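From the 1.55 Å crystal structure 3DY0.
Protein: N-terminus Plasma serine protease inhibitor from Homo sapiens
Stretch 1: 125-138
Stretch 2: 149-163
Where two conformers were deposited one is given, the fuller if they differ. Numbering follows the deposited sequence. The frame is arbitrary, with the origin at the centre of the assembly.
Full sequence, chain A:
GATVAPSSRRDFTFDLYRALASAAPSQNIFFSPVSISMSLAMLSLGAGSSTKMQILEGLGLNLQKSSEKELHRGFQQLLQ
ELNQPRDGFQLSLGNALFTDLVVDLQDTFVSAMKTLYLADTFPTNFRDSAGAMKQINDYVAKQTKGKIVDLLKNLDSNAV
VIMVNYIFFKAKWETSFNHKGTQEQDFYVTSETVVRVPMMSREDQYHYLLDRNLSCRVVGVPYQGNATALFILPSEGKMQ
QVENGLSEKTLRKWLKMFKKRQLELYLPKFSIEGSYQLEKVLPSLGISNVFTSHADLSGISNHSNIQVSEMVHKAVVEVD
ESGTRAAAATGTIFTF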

# COMPACT_ATOMS: atom_id res chain seq x y z
N ASN A 125 -23.04 -11.55 -10.33
CA ASN A 125 -23.80 -12.71 -9.89
C ASN A 125 -22.88 -13.55 -9.00
O ASN A 125 -22.16 -14.42 -9.49
CB ASN A 125 -24.28 -13.54 -11.08
CG ASN A 125 -24.84 -14.88 -10.66
OD1 ASN A 125 -25.41 -15.01 -9.58
ND2 ASN A 125 -24.69 -15.88 -11.52
N PHE A 126 -22.92 -13.27 -7.70
CA PHE A 126 -22.08 -13.97 -6.74
C PHE A 126 -22.44 -15.43 -6.50
O PHE A 126 -21.69 -16.15 -5.85
CB PHE A 126 -22.05 -13.20 -5.42
CG PHE A 126 -21.14 -12.00 -5.44
CD1 PHE A 126 -19.76 -12.16 -5.53
CD2 PHE A 126 -21.66 -10.71 -5.40
CE1 PHE A 126 -18.90 -11.06 -5.56
CE2 PHE A 126 -20.81 -9.59 -5.44
CZ PHE A 126 -19.43 -9.77 -5.53
N ARG A 127 -23.59 -15.86 -7.01
CA ARG A 127 -23.98 -17.26 -6.85
C ARG A 127 -23.03 -18.07 -7.71
O ARG A 127 -22.76 -19.25 -7.44
CB ARG A 127 -25.42 -17.48 -7.31
CG ARG A 127 -26.45 -16.77 -6.46
N ASP A 128 -22.52 -17.43 -8.76
CA ASP A 128 -21.57 -18.03 -9.68
C ASP A 128 -20.19 -17.59 -9.22
O ASP A 128 -19.58 -16.70 -9.81
CB ASP A 128 -21.85 -17.53 -11.10
CG ASP A 128 -20.84 -18.04 -12.11
OD1 ASP A 128 -19.99 -18.87 -11.74
OD2 ASP A 128 -20.90 -17.60 -13.28
N SER A 129 -19.70 -18.21 -8.15
CA SER A 129 -18.39 -17.89 -7.58
C SER A 129 -17.26 -17.81 -8.60
O SER A 129 -16.47 -16.87 -8.59
CB SER A 129 -18.03 -18.90 -6.49
OG SER A 129 -17.94 -20.21 -7.03
N ALA A 130 -17.19 -18.81 -9.48
CA ALA A 130 -16.14 -18.84 -10.50
C ALA A 130 -16.26 -17.63 -11.43
O ALA A 130 -15.26 -16.99 -11.75
CB ALA A 130 -16.22 -20.12 -11.30
N GLY A 131 -17.49 -17.34 -11.85
CA GLY A 131 -17.72 -16.22 -12.74
C GLY A 131 -17.47 -14.88 -12.07
O GLY A 131 -16.98 -13.96 -12.71
N ALA A 132 -17.80 -14.78 -10.78
CA ALA A 132 -17.60 -13.54 -10.04
C ALA A 132 -16.11 -13.27 -9.89
O ALA A 132 -15.66 -12.13 -10.06
CB ALA A 132 -18.25 -13.65 -8.66
N MET A 133 -15.34 -14.31 -9.58
CA MET A 133 -13.90 -14.15 -9.43
C MET A 133 -13.27 -13.73 -10.75
O MET A 133 -12.38 -12.88 -10.77
CB MET A 133 -13.25 -15.45 -8.95
CG MET A 133 -13.47 -15.75 -7.48
SD MET A 133 -12.35 -17.03 -6.87
CE MET A 133 -13.18 -18.50 -7.52
N LYS A 134 -13.72 -14.32 -11.85
CA LYS A 134 -13.16 -13.98 -13.15
C LYS A 134 -13.45 -12.52 -13.48
O LYS A 134 -12.57 -11.78 -13.93
CB LYS A 134 -13.73 -14.88 -14.24
CG LYS A 134 -13.20 -14.57 -15.63
CD LYS A 134 -13.75 -15.54 -16.66
CE LYS A 134 -13.23 -15.22 -18.05
NZ LYS A 134 -13.61 -13.85 -18.48
N GLN A 135 -14.69 -12.10 -13.26
CA GLN A 135 -15.09 -10.73 -13.55
C GLN A 135 -14.26 -9.72 -12.75
O GLN A 135 -13.69 -8.79 -13.32
CB GLN A 135 -16.58 -10.53 -13.22
CG GLN A 135 -17.02 -9.08 -13.21
CD GLN A 135 -18.46 -8.91 -12.76
OE1 GLN A 135 -18.98 -9.72 -11.99
NE2 GLN A 135 -19.11 -7.85 -13.23
N ILE A 136 -14.18 -9.93 -11.45
CA ILE A 136 -13.43 -9.02 -10.59
C ILE A 136 -11.92 -9.12 -10.78
O ILE A 136 -11.24 -8.10 -10.85
CB ILE A 136 -13.80 -9.24 -9.11
CG1 ILE A 136 -15.30 -8.98 -8.93
CG2 ILE A 136 -13.00 -8.29 -8.22
CD1 ILE A 136 -15.84 -9.35 -7.57
N ASN A 137 -11.39 -10.34 -10.87
CA ASN A 137 -9.95 -10.50 -11.06
C ASN A 137 -9.51 -9.93 -12.41
O ASN A 137 -8.42 -9.36 -12.51
CB ASN A 137 -9.53 -11.97 -10.96
CG ASN A 137 -9.56 -12.48 -9.53
OD1 ASN A 137 -9.52 -11.69 -8.58
ND2 ASN A 137 -9.60 -13.79 -9.36
N ASP A 138 -10.33 -10.08 -13.44
CA ASP A 138 -9.99 -9.53 -14.75
C ASP A 138 -9.96 -8.01 -14.68
O ASP A 138 -9.13 -7.37 -15.32
CB ASP A 138 -10.99 -9.97 -15.82
CG ASP A 138 -10.78 -11.41 -16.27
OD1 ASP A 138 -9.71 -11.98 -15.99
OD2 ASP A 138 -11.70 -11.95 -16.93
N VAL A 149 -2.67 -10.16 -10.37
CA VAL A 149 -3.47 -11.24 -10.94
C VAL A 149 -4.06 -12.12 -9.84
O VAL A 149 -3.42 -12.36 -8.81
CB VAL A 149 -2.63 -12.12 -11.89
CG1 VAL A 149 -2.08 -11.26 -13.03
CG2 VAL A 149 -1.49 -12.78 -11.13
N ASP A 150 -5.27 -12.60 -10.07
CA ASP A 150 -5.96 -13.46 -9.12
C ASP A 150 -6.07 -12.88 -7.71
O ASP A 150 -5.77 -13.55 -6.73
CB ASP A 150 -5.27 -14.82 -9.06
CG ASP A 150 -5.38 -15.59 -10.36
OD1 ASP A 150 -4.68 -16.62 -10.51
OD2 ASP A 150 -6.17 -15.18 -11.24
N LEU A 151 -6.52 -11.63 -7.60
CA LEU A 151 -6.67 -11.01 -6.29
C LEU A 151 -7.54 -11.90 -5.41
O LEU A 151 -7.22 -12.16 -4.25
CB LEU A 151 -7.34 -9.64 -6.42
CG LEU A 151 -7.66 -8.96 -5.08
CD1 LEU A 151 -6.37 -8.60 -4.35
CD2 LEU A 151 -8.51 -7.73 -5.32
N LEU A 152 -8.64 -12.37 -5.99
CA LEU A 152 -9.59 -13.23 -5.28
C LEU A 152 -9.36 -14.71 -5.56
O LEU A 152 -9.22 -15.12 -6.71
CB LEU A 152 -11.02 -12.86 -5.68
CG LEU A 152 -11.45 -11.41 -5.47
CD1 LEU A 152 -12.84 -11.19 -6.07
CD2 LEU A 152 -11.45 -11.08 -3.99
N LYS A 153 -9.32 -15.51 -4.50
CA LYS A 153 -9.14 -16.95 -4.63
C LYS A 153 -10.15 -17.69 -3.76
O LYS A 153 -10.39 -17.31 -2.62
CB LYS A 153 -7.72 -17.35 -4.21
CG LYS A 153 -6.64 -16.94 -5.20
CD LYS A 153 -5.27 -17.43 -4.76
CE LYS A 153 -4.20 -17.07 -5.78
NZ LYS A 153 -4.05 -15.59 -5.92
N ASN A 154 -10.74 -18.74 -4.32
CA ASN A 154 -11.72 -19.57 -3.62
C ASN A 154 -12.77 -18.71 -2.91
O ASN A 154 -13.02 -18.88 -1.72
CB ASN A 154 -11.01 -20.49 -2.62
CG ASN A 154 -11.88 -21.64 -2.17
OD1 ASN A 154 -12.45 -22.37 -2.99
ND2 ASN A 154 -11.99 -21.83 -0.86
N LEU A 155 -13.38 -17.80 -3.66
CA LEU A 155 -14.40 -16.89 -3.14
C LEU A 155 -15.50 -17.57 -2.33
O LEU A 155 -16.10 -18.55 -2.77
CB LEU A 155 -15.01 -16.09 -4.29
CG LEU A 155 -16.00 -14.98 -3.93
CD1 LEU A 155 -15.34 -13.99 -2.98
CD2 LEU A 155 -16.45 -14.28 -5.20
N ASP A 156 -15.77 -17.00 -1.16
CA ASP A 156 -16.79 -17.50 -0.23
C ASP A 156 -18.01 -18.15 -0.85
O ASP A 156 -18.28 -19.33 -0.61
CB ASP A 156 -17.24 -16.36 0.69
N SER A 157 -18.75 -17.38 -1.65
CA SER A 157 -19.98 -17.82 -2.33
C SER A 157 -21.17 -17.20 -1.62
O SER A 157 -22.27 -17.14 -2.15
CB SER A 157 -20.12 -19.34 -2.34
N ASN A 158 -20.92 -16.74 -0.39
CA ASN A 158 -21.94 -16.09 0.42
C ASN A 158 -21.72 -14.59 0.27
O ASN A 158 -22.34 -13.78 0.96
CB ASN A 158 -21.80 -16.49 1.89
N ALA A 159 -20.82 -14.23 -0.64
CA ALA A 159 -20.50 -12.84 -0.90
C ALA A 159 -21.66 -12.13 -1.60
O ALA A 159 -22.32 -12.70 -2.47
CB ALA A 159 -19.24 -12.74 -1.76
N VAL A 160 -21.90 -10.88 -1.21
CA VAL A 160 -22.99 -10.10 -1.79
C VAL A 160 -22.46 -8.80 -2.40
O VAL A 160 -23.06 -8.25 -3.33
CB VAL A 160 -24.06 -9.77 -0.73
CG1 VAL A 160 -24.66 -11.05 -0.20
CG2 VAL A 160 -23.45 -8.95 0.40
N VAL A 161 -21.34 -8.32 -1.88
CA VAL A 161 -20.72 -7.10 -2.37
C VAL A 161 -19.22 -7.18 -2.17
O VAL A 161 -18.74 -7.69 -1.16
CB VAL A 161 -21.20 -5.84 -1.58
CG1 VAL A 161 -20.52 -4.59 -2.14
CG2 VAL A 161 -22.71 -5.71 -1.64
N ILE A 162 -18.47 -6.69 -3.15
CA ILE A 162 -17.02 -6.63 -3.03
C ILE A 162 -16.61 -5.24 -3.49
O ILE A 162 -16.92 -4.83 -4.61
CB ILE A 162 -16.29 -7.70 -3.88
CG1 ILE A 162 -16.63 -9.10 -3.35
CG2 ILE A 162 -14.77 -7.46 -3.82
CD1 ILE A 162 -15.86 -10.23 -4.03
N MET A 163 -15.95 -4.52 -2.59
CA MET A 163 -15.49 -3.17 -2.88
C MET A 163 -14.02 -3.27 -3.22
O MET A 163 -13.24 -3.85 -2.47
CB MET A 163 -15.70 -2.28 -1.65
CG MET A 163 -15.22 -0.85 -1.84
SD MET A 163 -15.73 0.15 -0.44
CE MET A 163 -14.74 -0.58 0.87
O HOH W 1 -6.62 -9.68 -10.04
O HOH W 2 -6.43 -12.17 -12.73

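Stretch 1 opens with a type I turn from Asn125 to Asp128, closed by Asp128 N donating to Asn125 O at 3.1 Å, and the turn leads into a helix that lies against the second stretch, a loop that runs into a strand. Asn125 points nothing at that partner; its OD1 instead accepts from Arg127 N at 3.3 Å, within the turn.

Phe126 makes the largest contribution from stretch 1, with 117 Å² covered. Its chi1 near -78° (m) carries the ring among Leu155, Ala159, Val160 and Ile162. Leu155 CD2 meets the ring edge, 3.9 Å from Phe126 CD1, while Val160 N lies over one face. Ala159 CB makes an off-centre CH-pi contact, 4.3 Å from the ring centroid. Ile162 CD1 comes to 3.5 Å from Phe126 CE1, approaching obliquely. A flat, apolar ring suits this site because it can pack against backbone and aliphatic side chains alike. The fit is tight even at the root of the side chain, where Phe126 CB is 3.0 Å from Ala159 O.

The CA-to-CB bond of Arg127 points away, and Asp128 serves the helix rather than the interface: as N-cap, it accepts from Gly131 N through OD1 at 2.9 Å, satisfying an amide that has no earlier helical carbonyl to bond. Gly131 fits beside this cap, since a CB in its ideal position would lie only 2.2 Å from Asp128 OD2.

From Ser129 onward the residues that meet stretch 2 recur three or four apart, on one side of the helix, as its 3.6-residue turn requires. Ser129 points toward it, and its small side chain packs here, with CB 4.2 Å from Leu155 O. Ala130 points away. Ala132 is buried, its methyl group resting 4.0 Å from Leu155 CD2 (measured from Ala132 CB), so that Leu155 CD2 touches both this alanine and Phe126.

Met133 starts sideways, but its long, flexible chain (m, t, m) brings its end nearer. Met133 CG packs 3.6 Å from Leu155 CB, and Met133 SD accepts a weak hydrogen bond from Leu155 N at 3.5 Å. A thioether is well suited to such a place, being largely apolar yet able to receive a backbone NH. Lys134 points away and forms a salt bridge along the helix, NZ to Asp138 OD2 at 3.1 Å. Ile136 is buried: its CG2 lies 3.6 Å from Leu152 CD1, and its CD1, also near Leu152 CD1, lies 3.6 Å from Ile162 CD1.

Asn137 makes two of the three hydrogen bonds between the stretches, and the shortest. Its carboxamide is matched to the backbone of Leu152: Leu152 N donates to Asn137 OD1 at 2.8 Å, and Asn137 ND2 donates to Leu152 O at 3.0 Å, both nearly linear. With a donor and an acceptor on one planar group, asparagine can satisfy both polar atoms of a single residue that is not paired in a strand here. Water 1 extends the link, donating to Asn137 O at 3.1 Å and accepting from Leu151 N at 3.1 Å.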